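Local coordinates for acetylene hydratase (Pelobacter acetylenicus, PDB 2E7Z), which catalyses the hydration of acetylene to acetaldehyde, using a tungsten-bis(molybdopterin guanine dinucleotide) cofactor and a [4Fe-4S] cluster, at residues A[644-649]-A[691-696]. Residues are numbered along the deposited sequence; the frame is centred on the assembly and turned at random.
Sequences WIWVET and AMLHND. With MGD (2-amino-5,6-dimercapto-7-methyl-3,7,8a,9-tetrahydro-8-oxa-1,3,9,10-tetraaza-anthracen-4-one guanosine dinucleotide), chain E.
Trp646 on strand 644-648 and Leu693 on the short helix 691-694 are the residues whose CA atoms come closest, 9.5 Å apart, and no hydrogen bond joins the two segments, so side chains alone bridge them. The link is apolar: the CD2 methyl of Leu693 meets Trp646 CH2 at 4.0 Å, coming at the edge of the indole and near its plane. With CG of Trp646 anti to the carbonyl carbon (chi1 -67°) and the indole turned about CB-CG, the six-membered ring reaches that methyl. Beside this pair, Trp644 CZ3 lies 4.2 Å from His694 CE1, the two rings meeting obliquely. One face of the imidazole packs on its own neighbour, with Leu693 CB 3.8 Å above the ring centre, while His694 ND1 is hydrogen-bonded to Lys655 O, which probably helps hold the ring's rotation. Just beyond the helix the chain reaches the cofactor. Asp696 OD2 accepts two bent hydrogen bonds from the pterin, from MGD N18 at 2.9 Å (148°) and MGD N19 at 3.0 Å (137°), and OD1 is bonded to His673 ND1, so both carboxylate oxygens are engaged. With an alanine here, N18 and N19 of the pterin would probably lose their shared acceptor, and His673 ND1 its carboxylate partner. Strand 644-648 runs antiparallel to both its neighbours, 653-660 and 720-726, in a mixed sheet consistent with the double-psi beta-barrel of the molybdopterin dinucleotide-binding domain; Arg653 and Lys655 make cation-pi contacts with Trp646 and Trp644, and Pro625 touches both Trp644 and His694, while Asp696 packs on Ile671 of strand 668-671.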
loop_
_atom_site.group_PDB
_atom_site.type_symbol
_atom_site.label_atom_id
_atom_site.label_comp_id
_atom_site.label_asym_id
_atom_site.label_seq_id
_atom_site.Cartn_x
_atom_site.Cartn_y
_atom_site.Cartn_z
ATOM N N TRP A 644 -29.079 8.019 -7.139
ATOM C CA TRP A 644 -28.334 7.971 -5.858
ATOM C C TRP A 644 -28.881 6.937 -4.886
ATOM O O TRP A 644 -30.105 6.828 -4.702
ATOM C CB TRP A 644 -28.324 9.356 -5.216
ATOM C CG TRP A 644 -27.441 10.327 -5.960
ATOM C CD1 TRP A 644 -27.789 11.111 -7.025
ATOM C CD2 TRP A 644 -26.049 10.581 -5.713
ATOM N NE1 TRP A 644 -26.700 11.850 -7.443
ATOM C CE2 TRP A 644 -25.624 11.547 -6.650
ATOM C CE3 TRP A 644 -25.119 10.091 -4.780
ATOM C CZ2 TRP A 644 -24.308 12.032 -6.689
ATOM C CZ3 TRP A 644 -23.812 10.576 -4.815
ATOM C CH2 TRP A 644 -23.424 11.540 -5.762
ATOM N N ILE A 645 -27.968 6.197 -4.254
ATOM C CA ILE A 645 -28.341 5.130 -3.348
ATOM C C ILE A 645 -27.482 5.201 -2.085
ATOM O O ILE A 645 -26.423 5.838 -2.081
ATOM C CB ILE A 645 -28.179 3.718 -3.994
ATOM C CG1 ILE A 645 -26.742 3.448 -4.451
ATOM C CG2 ILE A 645 -29.111 3.534 -5.197
ATOM C CD1 ILE A 645 -26.449 1.977 -4.700
ATOM N N TRP A 646 -27.937 4.543 -1.020
ATOM C CA TRP A 646 -27.060 4.204 0.084
ATOM C C TRP A 646 -26.587 2.765 -0.095
ATOM O O TRP A 646 -27.346 1.878 -0.505
ATOM C CB TRP A 646 -27.804 4.318 1.414
ATOM C CG TRP A 646 -28.195 5.697 1.802
ATOM C CD1 TRP A 646 -29.453 6.257 1.721
ATOM C CD2 TRP A 646 -27.344 6.698 2.374
ATOM N NE1 TRP A 646 -29.422 7.554 2.197
ATOM C CE2 TRP A 646 -28.139 7.842 2.614
ATOM C CE3 TRP A 646 -25.983 6.736 2.713
ATOM C CZ2 TRP A 646 -27.611 9.017 3.173
ATOM C CZ3 TRP A 646 -25.463 7.900 3.285
ATOM C CH2 TRP A 646 -26.279 9.027 3.497
ATOM N N VAL A 647 -25.329 2.521 0.234
ATOM C CA VAL A 647 -24.833 1.160 0.330
ATOM C C VAL A 647 -24.451 0.987 1.790
ATOM O O VAL A 647 -23.679 1.781 2.332
ATOM C CB VAL A 647 -23.639 0.905 -0.609
ATOM C CG1 VAL A 647 -23.124 -0.512 -0.440
ATOM C CG2 VAL A 647 -24.064 1.174 -2.066
ATOM N N GLU A 648 -25.005 -0.035 2.426
ATOM C CA GLU A 648 -24.911 -0.167 3.871
ATOM C C GLU A 648 -24.472 -1.578 4.248
ATOM O O GLU A 648 -25.010 -2.578 3.745
ATOM C CB GLU A 648 -26.273 0.159 4.509
ATOM C CG GLU A 648 -26.292 0.008 6.037
ATOM C CD GLU A 648 -27.560 0.518 6.706
ATOM O OE1 GLU A 648 -28.472 1.034 6.027
ATOM O OE2 GLU A 648 -27.640 0.422 7.955
ATOM N N THR A 649 -23.492 -1.662 5.139
ATOM C CA THR A 649 -23.096 -2.918 5.769
ATOM C C THR A 649 -23.582 -2.867 7.215
ATOM O O THR A 649 -24.140 -1.852 7.666
ATOM C CB THR A 649 -21.573 -3.038 5.780
ATOM O OG1 THR A 649 -21.039 -2.004 6.629
ATOM C CG2 THR A 649 -20.981 -2.929 4.383
ATOM N N ALA A 691 -16.293 13.437 3.226
ATOM C CA ALA A 691 -15.579 12.245 3.681
ATOM C C ALA A 691 -16.496 11.259 4.400
ATOM O O ALA A 691 -16.432 10.059 4.138
ATOM C CB ALA A 691 -14.486 12.677 4.619
ATOM N N MET A 692 -17.325 11.781 5.309
ATOM C CA MET A 692 -18.181 10.940 6.154
ATOM C C MET A 692 -19.378 10.384 5.403
ATOM O O MET A 692 -20.075 9.519 5.923
ATOM C CB MET A 692 -18.648 11.711 7.403
ATOM C CG MET A 692 -17.502 12.324 8.279
ATOM S SD MET A 692 -16.261 11.155 8.888
ATOM C CE MET A 692 -17.266 10.213 10.065
ATOM N N LEU A 693 -19.591 10.868 4.184
ATOM C CA LEU A 693 -20.722 10.457 3.343
ATOM C C LEU A 693 -20.307 9.533 2.202
ATOM O O LEU A 693 -21.090 8.696 1.775
ATOM C CB LEU A 693 -21.428 11.693 2.762
ATOM C CG LEU A 693 -22.283 12.501 3.740
ATOM C CD1 LEU A 693 -22.819 13.745 3.033
ATOM C CD2 LEU A 693 -23.429 11.660 4.313
ATOM N N HIS A 694 -19.088 9.679 1.689
ATOM C CA HIS A 694 -18.743 8.998 0.435
ATOM C C HIS A 694 -17.521 8.077 0.467
ATOM O O HIS A 694 -17.234 7.482 -0.582
ATOM C CB HIS A 694 -18.566 10.012 -0.712
ATOM C CG HIS A 694 -19.698 10.966 -0.841
ATOM N ND1 HIS A 694 -20.965 10.572 -1.220
ATOM C CD2 HIS A 694 -19.753 12.305 -0.663
ATOM C CE1 HIS A 694 -21.756 11.630 -1.256
ATOM N NE2 HIS A 694 -21.046 12.697 -0.934
ATOM N N ASN A 695 -16.828 7.941 1.612
ATOM C CA ASN A 695 -15.647 7.100 1.634
ATOM C C ASN A 695 -15.985 5.696 2.084
ATOM O O ASN A 695 -16.796 5.508 3.013
ATOM C CB ASN A 695 -14.573 7.666 2.573
ATOM C CG ASN A 695 -13.253 6.972 2.398
ATOM O OD1 ASN A 695 -12.624 6.483 3.377
ATOM N ND2 ASN A 695 -12.819 6.886 1.175
ATOM N N ASP A 696 -15.317 4.710 1.472
ATOM C CA ASP A 696 -15.541 3.303 1.814
ATOM C C ASP A 696 -15.272 2.969 3.288
ATOM O O ASP A 696 -15.918 2.093 3.852
ATOM C CB ASP A 696 -14.760 2.345 0.895
ATOM C CG ASP A 696 -13.251 2.517 0.972
ATOM O OD1 ASP A 696 -12.784 3.665 1.153
ATOM O OD2 ASP A 696 -12.532 1.506 0.839
HETATM P PB MGD E . -4.503 8.900 0.535
HETATM O O1B MGD E . -5.185 8.286 1.733
HETATM O O2B MGD E . -5.314 9.420 -0.595
HETATM O O3B MGD E . -3.457 7.880 -0.126
HETATM O O3A MGD E . -2.746 5.670 0.834
HETATM P PA MGD E . -2.166 7.131 0.471
HETATM O O1A MGD E . -1.193 7.080 -0.668
HETATM O O2A MGD E . -1.756 7.732 1.782
HETATM O "O5'" MGD E . -3.583 10.088 1.119
HETATM C "C5'" MGD E . -2.517 10.587 0.329
HETATM C "C4'" MGD E . -2.372 12.052 0.690
HETATM O "O4'" MGD E . -1.122 12.500 0.145
HETATM C "C3'" MGD E . -3.407 12.954 0.024
HETATM O "O3'" MGD E . -4.091 13.704 1.041
HETATM C "C2'" MGD E . -2.630 13.872 -0.943
HETATM O "O2'" MGD E . -3.125 15.218 -1.084
HETATM C "C1'" MGD E . -1.267 13.867 -0.305
HETATM N N9 MGD E . -0.122 14.077 -1.204
HETATM C C8 MGD E . 0.044 13.596 -2.461
HETATM N N7 MGD E . 1.261 13.908 -2.934
HETATM C C5 MGD E . 1.917 14.537 -1.935
HETATM C C6 MGD E . 3.229 15.129 -1.739
HETATM O O6 MGD E . 4.092 15.107 -2.642
HETATM N N1 MGD E . 3.468 15.659 -0.528
HETATM C C2 MGD E . 2.577 15.767 0.453
HETATM N N2 MGD E . 2.958 16.333 1.634
HETATM N N3 MGD E . 1.355 15.256 0.340
HETATM C C4 MGD E . 1.007 14.643 -0.810
HETATM C C10 MGD E . -2.781 4.691 -0.206
HETATM C C11 MGD E . -3.004 3.353 0.465
HETATM O O11 MGD E . -4.324 3.408 1.002
HETATM C C12 MGD E . -2.875 2.238 -0.543
HETATM S S12 MGD E . -1.453 2.164 -1.491
HETATM C C13 MGD E . -3.823 1.292 -0.653
HETATM S S13 MGD E . -3.774 0.094 -1.862
HETATM C C14 MGD E . -5.011 1.222 0.257
HETATM N N15 MGD E . -6.248 1.568 -0.425
HETATM C C16 MGD E . -7.334 1.627 0.398
HETATM C C17 MGD E . -8.704 1.290 -0.015
HETATM O O17 MGD E . -8.938 0.906 -1.182
HETATM N N18 MGD E . -9.680 1.398 0.908
HETATM C C19 MGD E . -9.459 1.799 2.185
HETATM N N19 MGD E . -10.482 1.895 3.061
HETATM N N20 MGD E . -8.239 2.145 2.615
HETATM C C21 MGD E . -7.181 2.065 1.797
HETATM N N22 MGD E . -5.968 2.384 2.255
HETATM C C23 MGD E . -4.777 2.141 1.468
#